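Long-range contacts in sterol regulatory element-binding protein cleavage-activating protein (Schizosaccharomyces pombe, PDB 4YHC), which escorts the membrane-bound transcription factor precursor sre1 for processing when sterol or oxygen is low, and is seen here through its cytoplasmic WD40 domain: residues 121-126 with 140-145; 147-152 with 167-172. The protein carries 9 engineered substitutions. All blocks are in the same frame, centred on the assembly; numbering follows the deposited sequence.

Overall arrangement
Both contacts belong to one antiparallel four-stranded sheet, a blade of the WD40 domain, with strands in the order 121-127, 136-144, 148-156, 161-170. Contact 1 joins the first two strands, its centre about 15 Å from that of the chain, and is largely buried: mostly valines, leucines and aromatic rings, with N122 and E144 toward one end. Contact 2 joins the last two strands, about 23 Å out, and is only partly buried, with charged and amide side chains on one face and apolar groups mostly on the other. The two middle strands knit the contacts together through probable backbone hydrogen bonds from V142 N to Q150 O and from F152 N to L140 O.

Contact 1. Residues 121-126 with 140-145; sequences LNVFWM and LVVVES
L140 CD2 touches both V123 and W125, meeting V123 CG1 at 3.3 Å, tighter than carbon atoms usually pack. The same methyl lies over one face of the indole, 4.1 Å from the centroid of the five-membered ring of W125, a CH-pi contact offset toward the rim. A leucine suits this place because it is long enough to carry CD2 beyond its own backbone to both neighbours, whereas the methyls of a valine stay close to the main chain. V142 continues this face, its CG1 meeting L121 CD1, and the other methyl of L121, CD2, lies 3.5 Å from CG of E144, the two side chains pointing the same way.

On the other face the F124 ring crosses V141 and V143 obliquely. Its chi1 of -44° sets CG beside the backbone N. V141 CB lies at the ring edge, near its plane, 3.8 Å from F124 CD2, while F124 CE2 meets V143 CG2 at 3.6 Å. Beta-branched valines fit the extended backbone here and give the ring compact apolar neighbours. Four backbone bonds hold the antiparallel strands, two in each of the hydrogen-bonded pairs N122-V143 and F124-V141; the bond from V141 N to F124 O, 2.8 Å, is almost straight at the hydrogen.

The polar groups find partners in adjoining strands and loops: the amide ND2 of N122 bonds S178 OG, the indole NE1 of W125 bonds S90 OG, and E144 OE1 bonds S119 OG. This is the hairpin of the first two strands in a WD40 blade, within the predicted third repeat. Strand 88-92 packs against V123, W125 and V142, whereas strands 175-182 and 187-193 meet F124 and M126, so the hairpin lies between the sheets before and after it in the chain.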
ATOM      1  N   LEU A 121       2.218  14.004  -9.805  1.00 28.47           N
ATOM      2  CA  LEU A 121       3.234  12.960  -9.944  1.00 32.70           C
ATOM      3  C   LEU A 121       2.952  11.705  -9.144  1.00 32.49           C
ATOM      4  O   LEU A 121       2.499  11.785  -8.007  1.00 33.46           O
ATOM      5  CB  LEU A 121       4.579  13.472  -9.443  1.00 27.06           C
ATOM      6  CG  LEU A 121       5.218  14.629 -10.161  1.00 33.94           C
ATOM      7  CD1 LEU A 121       6.698  14.605  -9.770  1.00 33.29           C
ATOM      8  CD2 LEU A 121       5.063  14.565 -11.678  1.00 34.60           C
ATOM      9  N   ASN A 122       3.297  10.565  -9.716  1.00 26.95           N
ATOM     10  CA  ASN A 122       3.493   9.358  -8.937  1.00 27.20           C
ATOM     11  C   ASN A 122       4.913   8.895  -9.173  1.00 30.54           C
ATOM     12  O   ASN A 122       5.330   8.909 -10.327  1.00 31.70           O
ATOM     13  CB  ASN A 122       2.503   8.326  -9.392  1.00 34.00           C
ATOM     14  CG  ASN A 122       2.345   7.207  -8.403  1.00 46.64           C
ATOM     15  OD1 ASN A 122       2.778   7.308  -7.246  1.00 48.10           O
ATOM     16  ND2 ASN A 122       1.723   6.115  -8.851  1.00 53.14           N
ATOM     17  N   VAL A 123       5.673   8.549  -8.105  1.00 20.89           N
ATOM     18  CA  VAL A 123       7.055   8.110  -8.230  1.00 15.79           C
ATOM     19  C   VAL A 123       7.312   6.745  -7.642  1.00 21.73           C
ATOM     20  O   VAL A 123       6.804   6.482  -6.602  1.00 23.43           O
ATOM     21  CB  VAL A 123       7.980   9.099  -7.504  1.00 24.05           C
ATOM     22  CG1 VAL A 123       9.412   8.596  -7.606  1.00 28.96           C
ATOM     23  CG2 VAL A 123       7.872  10.479  -8.123  1.00 19.32           C
ATOM     24  N   PHE A 124       8.099   5.890  -8.292  1.00 22.72           N
ATOM     25  CA  PHE A 124       8.320   4.512  -7.843  1.00 27.89           C
ATOM     26  C   PHE A 124       9.759   4.217  -8.038  1.00 27.01           C
ATOM     27  O   PHE A 124      10.290   4.572  -9.059  1.00 28.10           O
ATOM     28  CB  PHE A 124       7.696   3.449  -8.801  1.00 31.16           C
ATOM     29  CG  PHE A 124       6.359   3.765  -9.262  1.00 31.02           C
ATOM     30  CD1 PHE A 124       5.331   3.749  -8.401  1.00 34.31           C
ATOM     31  CD2 PHE A 124       6.132   4.040 -10.594  1.00 47.11           C
ATOM     32  CE1 PHE A 124       4.068   4.021  -8.821  1.00 45.05           C
ATOM     33  CE2 PHE A 124       4.880   4.338 -11.033  1.00 47.57           C
ATOM     34  CZ  PHE A 124       3.840   4.338 -10.139  1.00 51.36           C
ATOM     35  N   TRP A 125      10.363   3.530  -7.090  1.00 21.84           N
ATOM     36  CA  TRP A 125      11.688   2.929  -7.236  1.00 19.12           C
ATOM     37  C   TRP A 125      11.587   1.475  -7.697  1.00 29.75           C
ATOM     38  O   TRP A 125      10.784   0.694  -7.151  1.00 24.61           O
ATOM     39  CB  TRP A 125      12.347   2.879  -5.875  1.00 23.83           C
ATOM     40  CG  TRP A 125      12.744   4.211  -5.266  1.00 24.26           C
ATOM     41  CD1 TRP A 125      11.919   5.187  -4.864  1.00 26.31           C
ATOM     42  CD2 TRP A 125      14.043   4.621  -4.920  1.00 20.58           C
ATOM     43  NE1 TRP A 125      12.614   6.175  -4.267  1.00 24.01           N
ATOM     44  CE2 TRP A 125      13.935   5.848  -4.283  1.00 20.25           C
ATOM     45  CE3 TRP A 125      15.298   4.032  -5.034  1.00 22.10           C
ATOM     46  CZ2 TRP A 125      15.060   6.574  -3.804  1.00 23.49           C
ATOM     47  CZ3 TRP A 125      16.418   4.711  -4.515  1.00 22.91           C
ATOM     48  CH2 TRP A 125      16.297   5.976  -3.943  1.00 26.48           C
ATOM     49  N   MET A 126      12.413   1.081  -8.650  1.00 24.09           N
ATOM     50  CA  MET A 126      12.449  -0.315  -9.010  1.00 28.53           C
ATOM     51  C   MET A 126      13.904  -0.806  -9.042  1.00 31.29           C
ATOM     52  O   MET A 126      14.775  -0.099  -9.491  1.00 33.64           O
ATOM     53  CB  MET A 126      11.782  -0.539 -10.346  1.00 25.39           C
ATOM     54  CG  MET A 126      10.328   0.049 -10.381  1.00 29.46           C
ATOM     55  SD  MET A 126       9.535  -0.272 -11.943  1.00 39.47           S
ATOM     56  CE  MET A 126       8.830  -1.825 -11.530  1.00 46.26           C
ATOM     57  N   LEU A 140      14.212   4.826 -11.265  1.00 22.75           N
ATOM     58  CA  LEU A 140      13.323   5.728 -10.589  1.00 27.88           C
ATOM     59  C   LEU A 140      12.339   6.190 -11.625  1.00 30.11           C
ATOM     60  O   LEU A 140      12.731   6.886 -12.603  1.00 27.94           O
ATOM     61  CB  LEU A 140      14.060   6.948 -10.029  1.00 27.14           C
ATOM     62  CG  LEU A 140      13.860   7.491  -8.639  1.00 32.34           C
ATOM     63  CD1 LEU A 140      14.378   8.936  -8.540  1.00 23.70           C
ATOM     64  CD2 LEU A 140      12.447   7.375  -8.099  1.00 36.69           C
ATOM     65  N   VAL A 141      11.072   5.855 -11.430  1.00 22.84           N
ATOM     66  CA  VAL A 141      10.060   6.143 -12.431  1.00 18.61           C
ATOM     67  C   VAL A 141       9.172   7.274 -11.958  1.00 27.22           C
ATOM     68  O   VAL A 141       8.638   7.279 -10.833  1.00 23.15           O
ATOM     69  CB  VAL A 141       9.219   4.895 -12.715  1.00 27.53           C
ATOM     70  CG1 VAL A 141       8.143   5.163 -13.763  1.00 26.09           C
ATOM     71  CG2 VAL A 141      10.126   3.737 -13.164  1.00 26.37           C
ATOM     72  N   VAL A 142       8.972   8.236 -12.836  1.00 21.38           N
ATOM     73  CA  VAL A 142       8.159   9.377 -12.557  1.00 27.12           C
ATOM     74  C   VAL A 142       7.023   9.413 -13.530  1.00 29.14           C
ATOM     75  O   VAL A 142       7.236   9.508 -14.751  1.00 27.94           O
ATOM     76  CB  VAL A 142       8.995  10.674 -12.702  1.00 25.57           C
ATOM     77  CG1 VAL A 142       8.150  11.892 -12.382  1.00 26.55           C
ATOM     78  CG2 VAL A 142      10.149  10.617 -11.736  1.00 20.42           C
ATOM     79  N   VAL A 143       5.815   9.320 -13.006  1.00 21.44           N
ATOM     80  CA  VAL A 143       4.627   9.268 -13.816  1.00 20.78           C
ATOM     81  C   VAL A 143       3.826  10.535 -13.620  1.00 30.34           C
ATOM     82  O   VAL A 143       3.502  10.925 -12.481  1.00 28.69           O
ATOM     83  CB  VAL A 143       3.731   8.035 -13.493  1.00 27.92           C
ATOM     84  CG1 VAL A 143       2.514   7.994 -14.409  1.00 24.27           C
ATOM     85  CG2 VAL A 143       4.524   6.733 -13.639  1.00 29.81           C
ATOM     86  N   GLU A 144       3.454  11.154 -14.743  1.00 26.23           N
ATOM     87  CA  GLU A 144       2.666  12.381 -14.722  1.00 31.40           C
ATOM     88  C   GLU A 144       1.253  12.136 -15.155  1.00 26.80           C
ATOM     89  O   GLU A 144       0.981  11.357 -16.046  1.00 26.15           O
ATOM     90  CB  GLU A 144       3.277  13.426 -15.630  1.00 42.61           C
ATOM     91  CG  GLU A 144       4.574  14.007 -15.109  1.00 55.24           C
ATOM     92  CD  GLU A 144       5.146  15.014 -16.085  1.00 68.57           C
ATOM     93  OE1 GLU A 144       4.458  16.060 -16.302  1.00 74.55           O
ATOM     94  OE2 GLU A 144       6.258  14.744 -16.635  1.00 67.23           O
ATOM     95  N   SER A 145       0.326  12.789 -14.498  1.00 28.58           N
ATOM     96  CA  SER A 145      -1.084  12.605 -14.891  1.00 36.71           C
ATOM     97  C   SER A 145      -1.344  12.976 -16.350  1.00 37.39           C
ATOM     98  O   SER A 145      -2.296  12.495 -16.953  1.00 36.12           O
ATOM     99  CB  SER A 145      -1.954  13.426 -13.986  1.00 41.31           C
ATOM    100  OG  SER A 145      -1.250  14.615 -13.725  1.00 50.56           O
TER

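Contact 2. Residues 147-152 with 167-172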
ATOM      1  N   GLY A 147       0.274  11.902 -18.801  1.00 36.95           N
ATOM      2  CA  GLY A 147       0.503  10.778 -19.685  1.00 33.45           C
ATOM      3  C   GLY A 147       1.957  10.570 -20.000  1.00 36.77           C
ATOM      4  O   GLY A 147       2.305   9.641 -20.688  1.00 41.75           O
ATOM      5  N   GLU A 148       2.797  11.417 -19.438  1.00 37.20           N
ATOM      6  CA  GLU A 148       4.256  11.342 -19.553  1.00 42.71           C
ATOM      7  C   GLU A 148       4.845  10.389 -18.496  1.00 36.70           C
ATOM      8  O   GLU A 148       4.480  10.468 -17.338  1.00 30.80           O
ATOM      9  CB  GLU A 148       4.773  12.757 -19.319  1.00 51.11           C
ATOM     10  CG  GLU A 148       5.940  13.199 -20.136  1.00 68.95           C
ATOM     11  CD  GLU A 148       5.758  14.616 -20.666  1.00 90.58           C
ATOM     12  OE1 GLU A 148       4.703  15.238 -20.362  1.00 96.10           O
ATOM     13  OE2 GLU A 148       6.667  15.099 -21.402  1.00 97.69           O
ATOM     14  N   ILE A 149       5.722   9.481 -18.907  1.00 35.08           N
ATOM     15  CA  ILE A 149       6.447   8.632 -17.996  1.00 35.38           C
ATOM     16  C   ILE A 149       7.925   8.764 -18.279  1.00 34.20           C
ATOM     17  O   ILE A 149       8.381   8.425 -19.394  1.00 34.33           O
ATOM     18  CB  ILE A 149       6.091   7.159 -18.199  1.00 34.32           C
ATOM     19  CG1 ILE A 149       4.626   6.938 -17.937  1.00 34.37           C
ATOM     20  CG2 ILE A 149       6.908   6.275 -17.277  1.00 30.14           C
ATOM     21  CD1 ILE A 149       4.172   5.584 -18.380  1.00 37.25           C
ATOM     22  N   GLN A 150       8.677   9.156 -17.243  1.00 31.56           N
ATOM     23  CA  GLN A 150      10.130   9.272 -17.291  1.00 29.18           C
ATOM     24  C   GLN A 150      10.796   8.222 -16.443  1.00 35.40           C
ATOM     25  O   GLN A 150      10.387   7.933 -15.285  1.00 27.50           O
ATOM     26  CB  GLN A 150      10.587  10.649 -16.820  1.00 33.06           C
ATOM     27  CG  GLN A 150       9.867  11.793 -17.510  1.00 40.71           C
ATOM     28  CD  GLN A 150      10.277  13.146 -17.017  1.00 53.62           C
ATOM     29  OE1 GLN A 150      11.440  13.389 -16.761  1.00 53.85           O
ATOM     30  NE2 GLN A 150       9.314  14.056 -16.902  1.00 66.03           N
ATOM     31  N   VAL A 151      11.854   7.640 -16.983  1.00 29.95           N
ATOM     32  CA  VAL A 151      12.633   6.687 -16.189  1.00 31.66           C
ATOM     33  C   VAL A 151      14.095   7.014 -16.112  1.00 34.13           C
ATOM     34  O   VAL A 151      14.748   7.257 -17.115  1.00 32.85           O
ATOM     35  CB  VAL A 151      12.352   5.202 -16.512  1.00 41.72           C
ATOM     36  CG1 VAL A 151      11.338   5.029 -17.625  1.00 39.33           C
ATOM     37  CG2 VAL A 151      13.604   4.383 -16.650  1.00 38.91           C
ATOM     38  N   PHE A 152      14.543   7.117 -14.860  1.00 29.51           N
ATOM     39  CA  PHE A 152      15.857   7.567 -14.513  1.00 28.36           C
ATOM     40  C   PHE A 152      16.642   6.395 -14.027  1.00 33.18           C
ATOM     41  O   PHE A 152      16.138   5.537 -13.327  1.00 29.36           O
ATOM     42  CB  PHE A 152      15.815   8.577 -13.423  1.00 22.51           C
ATOM     43  CG  PHE A 152      15.192   9.890 -13.811  1.00 27.59           C
ATOM     44  CD1 PHE A 152      13.859  10.116 -13.638  1.00 28.31           C
ATOM     45  CD2 PHE A 152      15.987  10.951 -14.245  1.00 27.62           C
ATOM     46  CE1 PHE A 152      13.282  11.333 -13.957  1.00 30.25           C
ATOM     47  CE2 PHE A 152      15.429  12.175 -14.529  1.00 29.77           C
ATOM     48  CZ  PHE A 152      14.077  12.377 -14.387  1.00 31.28           C
ATOM     49  N   GLU A 167      14.810   6.934 -20.270  1.00 44.82           N
ATOM     50  CA  GLU A 167      13.686   6.647 -21.149  1.00 35.07           C
ATOM     51  C   GLU A 167      12.650   7.665 -20.880  1.00 39.70           C
ATOM     52  O   GLU A 167      12.617   8.247 -19.788  1.00 36.91           O
ATOM     53  CB  GLU A 167      13.092   5.309 -20.842  1.00 39.78           C
ATOM     54  CG  GLU A 167      13.948   4.130 -21.178  1.00 47.60           C
ATOM     55  CD  GLU A 167      13.930   3.784 -22.649  1.00 55.07           C
ATOM     56  OE1 GLU A 167      13.452   4.580 -23.487  1.00 57.30           O
ATOM     57  OE2 GLU A 167      14.416   2.697 -22.955  1.00 49.35           O
ATOM     58  N   LYS A 168      11.796   7.887 -21.870  1.00 37.48           N
ATOM     59  CA  LYS A 168      10.674   8.771 -21.715  1.00 42.20           C
ATOM     60  C   LYS A 168       9.556   8.276 -22.567  1.00 45.97           C
ATOM     61  O   LYS A 168       9.777   7.987 -23.720  1.00 40.71           O
ATOM     62  CB  LYS A 168      11.059  10.135 -22.174  1.00 48.01           C
ATOM     63  CG  LYS A 168      10.000  11.172 -21.904  1.00 51.22           C
ATOM     64  CD  LYS A 168      10.649  12.536 -21.831  1.00 58.52           C
ATOM     65  CE  LYS A 168       9.686  13.588 -21.323  1.00 69.78           C
ATOM     66  NZ  LYS A 168      10.423  14.886 -21.275  1.00 78.21           N
ATOM     67  N   PHE A 169       8.353   8.170 -22.037  1.00 40.38           N
ATOM     68  CA  PHE A 169       7.253   7.678 -22.847  1.00 33.31           C
ATOM     69  C   PHE A 169       6.114   8.644 -22.725  1.00 37.99           C
ATOM     70  O   PHE A 169       6.028   9.425 -21.779  1.00 41.53           O
ATOM     71  CB  PHE A 169       6.772   6.319 -22.384  1.00 35.04           C
ATOM     72  CG  PHE A 169       7.868   5.308 -22.129  1.00 44.76           C
ATOM     73  CD1 PHE A 169       8.815   5.013 -23.089  1.00 44.98           C
ATOM     74  CD2 PHE A 169       7.903   4.594 -20.928  1.00 45.98           C
ATOM     75  CE1 PHE A 169       9.810   4.071 -22.837  1.00 41.13           C
ATOM     76  CE2 PHE A 169       8.892   3.642 -20.686  1.00 45.33           C
ATOM     77  CZ  PHE A 169       9.839   3.383 -21.652  1.00 36.70           C
ATOM     78  N   GLN A 170       5.205   8.565 -23.681  1.00 40.45           N
ATOM     79  CA  GLN A 170       4.063   9.418 -23.691  1.00 40.67           C
ATOM     80  C   GLN A 170       2.868   8.550 -24.027  1.00 43.97           C
ATOM     81  O   GLN A 170       2.871   7.815 -25.000  1.00 39.96           O
ATOM     82  CB  GLN A 170       4.238  10.524 -24.731  1.00 52.36           C
ATOM     83  CG  GLN A 170       2.989  11.396 -24.875  1.00 63.94           C
ATOM     84  CD  GLN A 170       2.646  12.102 -23.572  1.00 70.02           C
ATOM     85  OE1 GLN A 170       3.545  12.553 -22.854  1.00 69.39           O
ATOM     86  NE2 GLN A 170       1.357  12.192 -23.249  1.00 72.32           N
ATOM     87  N   LEU A 171       1.847   8.647 -23.200  1.00 37.58           N
ATOM     88  CA  LEU A 171       0.618   7.942 -23.434  1.00 36.84           C
ATOM     89  C   LEU A 171      -0.348   8.885 -24.160  1.00 38.78           C
ATOM     90  O   LEU A 171      -0.293  10.087 -23.992  1.00 39.87           O
ATOM     91  CB  LEU A 171       0.014   7.487 -22.097  1.00 34.47           C
ATOM     92  CG  LEU A 171       0.372   6.075 -21.634  1.00 42.07           C
ATOM     93  CD1 LEU A 171       1.853   5.739 -21.709  1.00 46.65           C
ATOM     94  CD2 LEU A 171      -0.147   5.867 -20.221  1.00 35.01           C
ATOM     95  N   SER A 172      -1.285   8.294 -24.875  1.00 38.89           N
ATOM     96  CA  SER A 172      -2.258   9.003 -25.683  1.00 48.34           C
ATOM     97  C   SER A 172      -3.407   9.568 -24.878  1.00 50.62           C
ATOM     98  O   SER A 172      -4.257  10.245 -25.444  1.00 50.63           O
ATOM     99  CB  SER A 172      -2.861   8.024 -26.687  1.00 60.20           C
ATOM    100  OG  SER A 172      -1.823   7.292 -27.322  1.00 69.01           O
TER
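E148 crosses K168 obliquely, its OE2 lying 3.4 Å from CE of K168 and 3.8 Å from NZ, a long salt bridge. The two are diagonal neighbours, since E148 pairs with Q170, on the polar face of the hairpin that forms the last two strands of a WD40 blade. A lysine suits this place because its extended chain carries CE to the carboxylate and lays apolar methylene against it. An alanine in place of E148 removes the carboxylate, and would probably set the K168 end free to turn and leave its charge without this distant mate.

The opposite face is mostly apolar: I149, V151 and F169 line it, with the charged end of E167 leading away at its margin. I149 CG2 touches F169 CD2, its CD1 meets CD1 of L171, just past the strand, at 4.1 Å, and V151 CG1 lies 3.7 Å from E167 CB. The F169 ring takes I149 and V151 obliquely and is stacked on Y201 of the following sheet, while S191 of that sheet touches both I149 and L171.

The backbone positions these groups through five hydrogen bonds, the shortest being L171 N to G147 O and F169 N to I149 O, both 2.7 Å. G147, in the turn just before the strand, has phi 109°, where a CB would jam against the preceding carbonyl O and crowd Q170 NE2 and L171 O. In Q170, chi2 (61°) folds CD over, and NE2 gives a bent 2.8 Å bond to L171 O, on a carbonyl lone pair, with that oxygen tilted from the Q170 amide plane.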